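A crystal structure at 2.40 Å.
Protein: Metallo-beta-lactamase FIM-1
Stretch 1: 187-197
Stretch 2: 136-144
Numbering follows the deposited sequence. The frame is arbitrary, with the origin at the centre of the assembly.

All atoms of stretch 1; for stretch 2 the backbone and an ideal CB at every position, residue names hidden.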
# COMPACT_ATOMS: atom_id res chain seq x y z
N THR A 187 -4.61 -14.09 -24.81
CA THR A 187 -3.79 -14.89 -25.70
C THR A 187 -2.36 -15.02 -25.18
O THR A 187 -1.76 -16.10 -25.26
CB THR A 187 -3.79 -14.28 -27.11
OG1 THR A 187 -5.13 -14.28 -27.62
CG2 THR A 187 -2.90 -15.07 -28.05
N ALA A 188 -1.82 -13.94 -24.61
CA ALA A 188 -0.46 -13.99 -24.09
C ALA A 188 -0.37 -14.88 -22.86
O ALA A 188 0.59 -15.65 -22.71
CB ALA A 188 0.03 -12.58 -23.77
N VAL A 189 -1.36 -14.80 -21.97
CA VAL A 189 -1.36 -15.64 -20.78
C VAL A 189 -1.41 -17.12 -21.17
O VAL A 189 -0.64 -17.94 -20.66
CB VAL A 189 -2.53 -15.27 -19.85
CG1 VAL A 189 -2.60 -16.22 -18.67
CG2 VAL A 189 -2.38 -13.83 -19.38
N LEU A 190 -2.31 -17.46 -22.10
CA LEU A 190 -2.44 -18.85 -22.54
C LEU A 190 -1.19 -19.32 -23.28
O LEU A 190 -0.87 -20.52 -23.25
CB LEU A 190 -3.67 -19.01 -23.42
CG LEU A 190 -5.02 -18.75 -22.74
CD1 LEU A 190 -6.17 -19.09 -23.67
CD2 LEU A 190 -5.12 -19.54 -21.43
N ALA A 191 -0.49 -18.41 -23.95
CA ALA A 191 0.75 -18.79 -24.62
C ALA A 191 1.83 -19.16 -23.62
O ALA A 191 2.64 -20.06 -23.87
CB ALA A 191 1.22 -17.65 -25.53
N VAL A 192 1.87 -18.46 -22.48
CA VAL A 192 2.83 -18.80 -21.43
C VAL A 192 2.48 -20.16 -20.82
O VAL A 192 3.36 -21.01 -20.62
CB VAL A 192 2.87 -17.70 -20.36
CG1 VAL A 192 3.80 -18.09 -19.22
CG2 VAL A 192 3.29 -16.37 -20.98
N ALA A 193 1.20 -20.37 -20.52
CA ALA A 193 0.77 -21.64 -19.93
C ALA A 193 1.07 -22.81 -20.84
O ALA A 193 1.36 -23.92 -20.37
CB ALA A 193 -0.72 -21.59 -19.60
N GLN A 194 1.01 -22.60 -22.16
CA GLN A 194 1.28 -23.68 -23.10
C GLN A 194 2.77 -23.88 -23.32
O GLN A 194 3.21 -25.01 -23.56
CB GLN A 194 0.57 -23.40 -24.43
CG GLN A 194 0.53 -24.59 -25.36
CD GLN A 194 -0.32 -24.33 -26.59
OE1 GLN A 194 -1.19 -23.47 -26.58
NE2 GLN A 194 -0.06 -25.08 -27.66
N ARG A 195 3.57 -22.81 -23.24
CA ARG A 195 5.01 -22.95 -23.40
C ARG A 195 5.63 -23.67 -22.20
O ARG A 195 6.51 -24.52 -22.37
CB ARG A 195 5.65 -21.58 -23.59
CG ARG A 195 7.17 -21.60 -23.66
CD ARG A 195 7.67 -22.51 -24.78
NE ARG A 195 9.12 -22.46 -24.91
CZ ARG A 195 9.97 -23.15 -24.15
NH1 ARG A 195 9.51 -23.94 -23.18
NH2 ARG A 195 11.27 -23.04 -24.34
N PHE A 196 5.18 -23.35 -20.99
CA PHE A 196 5.63 -24.02 -19.78
C PHE A 196 4.48 -24.82 -19.18
O PHE A 196 3.98 -24.53 -18.09
CB PHE A 196 6.18 -23.00 -18.78
CG PHE A 196 7.18 -22.04 -19.37
CD1 PHE A 196 8.44 -22.48 -19.74
CD2 PHE A 196 6.86 -20.71 -19.53
CE1 PHE A 196 9.37 -21.60 -20.28
CE2 PHE A 196 7.78 -19.82 -20.07
CZ PHE A 196 9.03 -20.26 -20.44
N ALA A 197 4.07 -25.86 -19.92
CA ALA A 197 2.89 -26.64 -19.55
C ALA A 197 3.09 -27.44 -18.27
O ALA A 197 2.10 -27.86 -17.66
CB ALA A 197 2.51 -27.58 -20.69
N UNK A 136 17.67 -20.00 -17.54
CA UNK A 136 16.43 -19.29 -17.80
C UNK A 136 16.01 -19.49 -19.25
O UNK A 136 16.85 -19.49 -20.16
CB UNK A 136 16.58 -17.80 -17.48
N UNK A 137 14.72 -19.68 -19.47
CA UNK A 137 14.12 -19.53 -20.79
C UNK A 137 13.36 -18.21 -20.78
O UNK A 137 12.40 -18.04 -20.02
CB UNK A 137 13.21 -20.71 -21.14
N UNK A 138 13.81 -17.26 -21.59
CA UNK A 138 13.14 -15.98 -21.74
C UNK A 138 12.18 -16.10 -22.92
O UNK A 138 12.60 -16.41 -24.04
CB UNK A 138 14.14 -14.84 -21.94
N UNK A 139 10.90 -15.85 -22.66
CA UNK A 139 9.84 -16.11 -23.62
C UNK A 139 9.05 -14.83 -23.86
O UNK A 139 8.76 -14.08 -22.93
CB UNK A 139 8.92 -17.23 -23.13
N UNK A 140 8.71 -14.60 -25.13
CA UNK A 140 7.95 -13.42 -25.54
C UNK A 140 6.54 -13.84 -25.93
O UNK A 140 6.34 -14.39 -27.02
CB UNK A 140 8.64 -12.70 -26.70
N UNK A 141 5.53 -13.60 -25.09
CA UNK A 141 4.17 -14.06 -25.38
C UNK A 141 3.29 -13.07 -26.13
O UNK A 141 2.15 -13.41 -26.44
CB UNK A 141 3.48 -14.43 -24.07
N UNK A 142 3.79 -11.87 -26.42
CA UNK A 142 2.99 -10.87 -27.07
C UNK A 142 2.43 -9.86 -26.09
O UNK A 142 2.60 -9.98 -24.87
CB UNK A 142 1.85 -11.54 -27.85
N UNK A 143 1.75 -8.84 -26.60
CA UNK A 143 1.25 -7.77 -25.73
C UNK A 143 0.25 -8.29 -24.71
O UNK A 143 -0.52 -9.22 -24.97
CB UNK A 143 0.60 -6.66 -26.57
N UNK A 144 0.26 -7.67 -23.53
CA UNK A 144 -0.66 -8.00 -22.46
C UNK A 144 -0.79 -6.87 -21.47
O UNK A 144 -1.50 -5.89 -21.73
CB UNK A 144 -0.21 -9.27 -21.74

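Position 136 lies beyond the reach of the helix: nothing of stretch 1 comes within 5.5 Å of its ideal CB, so this contact sets no preference. The residue is Leu-136.

At position 137 the extended backbone turns CA-to-CB toward the end of the helix. The ideal CB lies 4.0 Å from Phe-196 CE1 and 4.4 Å from Arg-195 NH2. A beta-branched or other medium apolar side chain would suit, and an acidic one could answer the charge. The deposited residue is Val-137, whose CG1 meets the edge of the Phe-196 ring, 4.0 Å from CE1, and lies 3.5 Å from Arg-195 NH2.

Position 138, next along the strand, points away, so stretch 1 sets no preference; it is Ile-138.

Alternation brings 139 back toward the helix. The ideal CB of 139 is 4.1 Å from Phe-196 CZ and 4.7 Å from Arg-195 CG, and beyond it Ala-191 and Val-192 offer a surface of small side chains. Such room favours a long apolar residue, leucine, methionine or an aromatic. Phe-139 fills it. Arg-195 CG sits over one face of the Phe-139 ring, 3.9 Å from the centroid and 15° off the normal, a CH-pi contact made by the aliphatic part of the arginine. The ring also reaches the helix backbone, with Phe-139 CE2 3.8 Å from Ala-191 O, while Phe-139 CD2 packs 4.3 Å from Val-192 CG2.

Position 140 points away, and several polar or apolar types would serve. Asp-140 instead supports its own loop: its OD1 accepts a weak hydrogen bond of 3.4 Å from the backbone N of 142.

At 141 the chain comes close to the helix. The ideal CB is 3.7 Å from Val-192 CG2, 4.2 Å from Ala-191 CB and only 3.4 Å from Ala-188 O, so a compact apolar side chain is suitable; phi of -92° is also compatible with proline. Pro-141 places its CB 3.7 Å from Val-192 CG2 and 4.0 Å from Ala-188 CB.

Position 142 has phi/psi of 99/176, at which a CB would jam against the preceding carbonyl O. This calls for glycine, and Gly-142 is found.

At 143 the CB points away and phi of -63° admits proline among many others. Pro-143 contributes its backbone, with its O 3.6 Å from Ala-188 CB.

At 144 phi/psi of -159/-101 lies in a region that residues with a CB seldom occupy, which favours glycine; an ideal CB would sit 3.9 Å from Ala-188 CB, a distance alanine could accept. The residue is Gly-144.

Stretch 2 (136-144) LVIFDPGPG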
# COMPACT_ATOMS: atom_id res chain seq x y z
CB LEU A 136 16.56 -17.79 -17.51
CG LEU A 136 17.18 -17.19 -16.24
CD1 LEU A 136 16.94 -15.68 -16.20
CD2 LEU A 136 16.66 -17.84 -14.97
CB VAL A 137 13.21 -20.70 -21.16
CG1 VAL A 137 12.47 -20.40 -22.46
CG2 VAL A 137 14.02 -21.98 -21.31
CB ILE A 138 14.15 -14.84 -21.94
CG1 ILE A 138 15.10 -14.76 -20.75
CG2 ILE A 138 13.41 -13.52 -22.13
CD1 ILE A 138 16.33 -13.92 -21.00
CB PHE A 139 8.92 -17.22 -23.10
CG PHE A 139 7.78 -17.56 -24.02
CD1 PHE A 139 8.02 -18.21 -25.22
CD2 PHE A 139 6.48 -17.25 -23.69
CE1 PHE A 139 6.98 -18.53 -26.08
CE2 PHE A 139 5.43 -17.56 -24.54
CZ PHE A 139 5.68 -18.21 -25.73
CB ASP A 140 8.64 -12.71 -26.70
CG ASP A 140 7.88 -11.48 -27.18
OD1 ASP A 140 7.02 -10.96 -26.43
OD2 ASP A 140 8.13 -11.02 -28.31
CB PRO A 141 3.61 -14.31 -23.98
CG PRO A 141 4.25 -13.25 -23.16
CD PRO A 141 5.62 -12.99 -23.75
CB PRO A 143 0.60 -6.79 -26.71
CG PRO A 143 1.22 -7.10 -28.04
CD PRO A 143 1.47 -8.57 -28.02
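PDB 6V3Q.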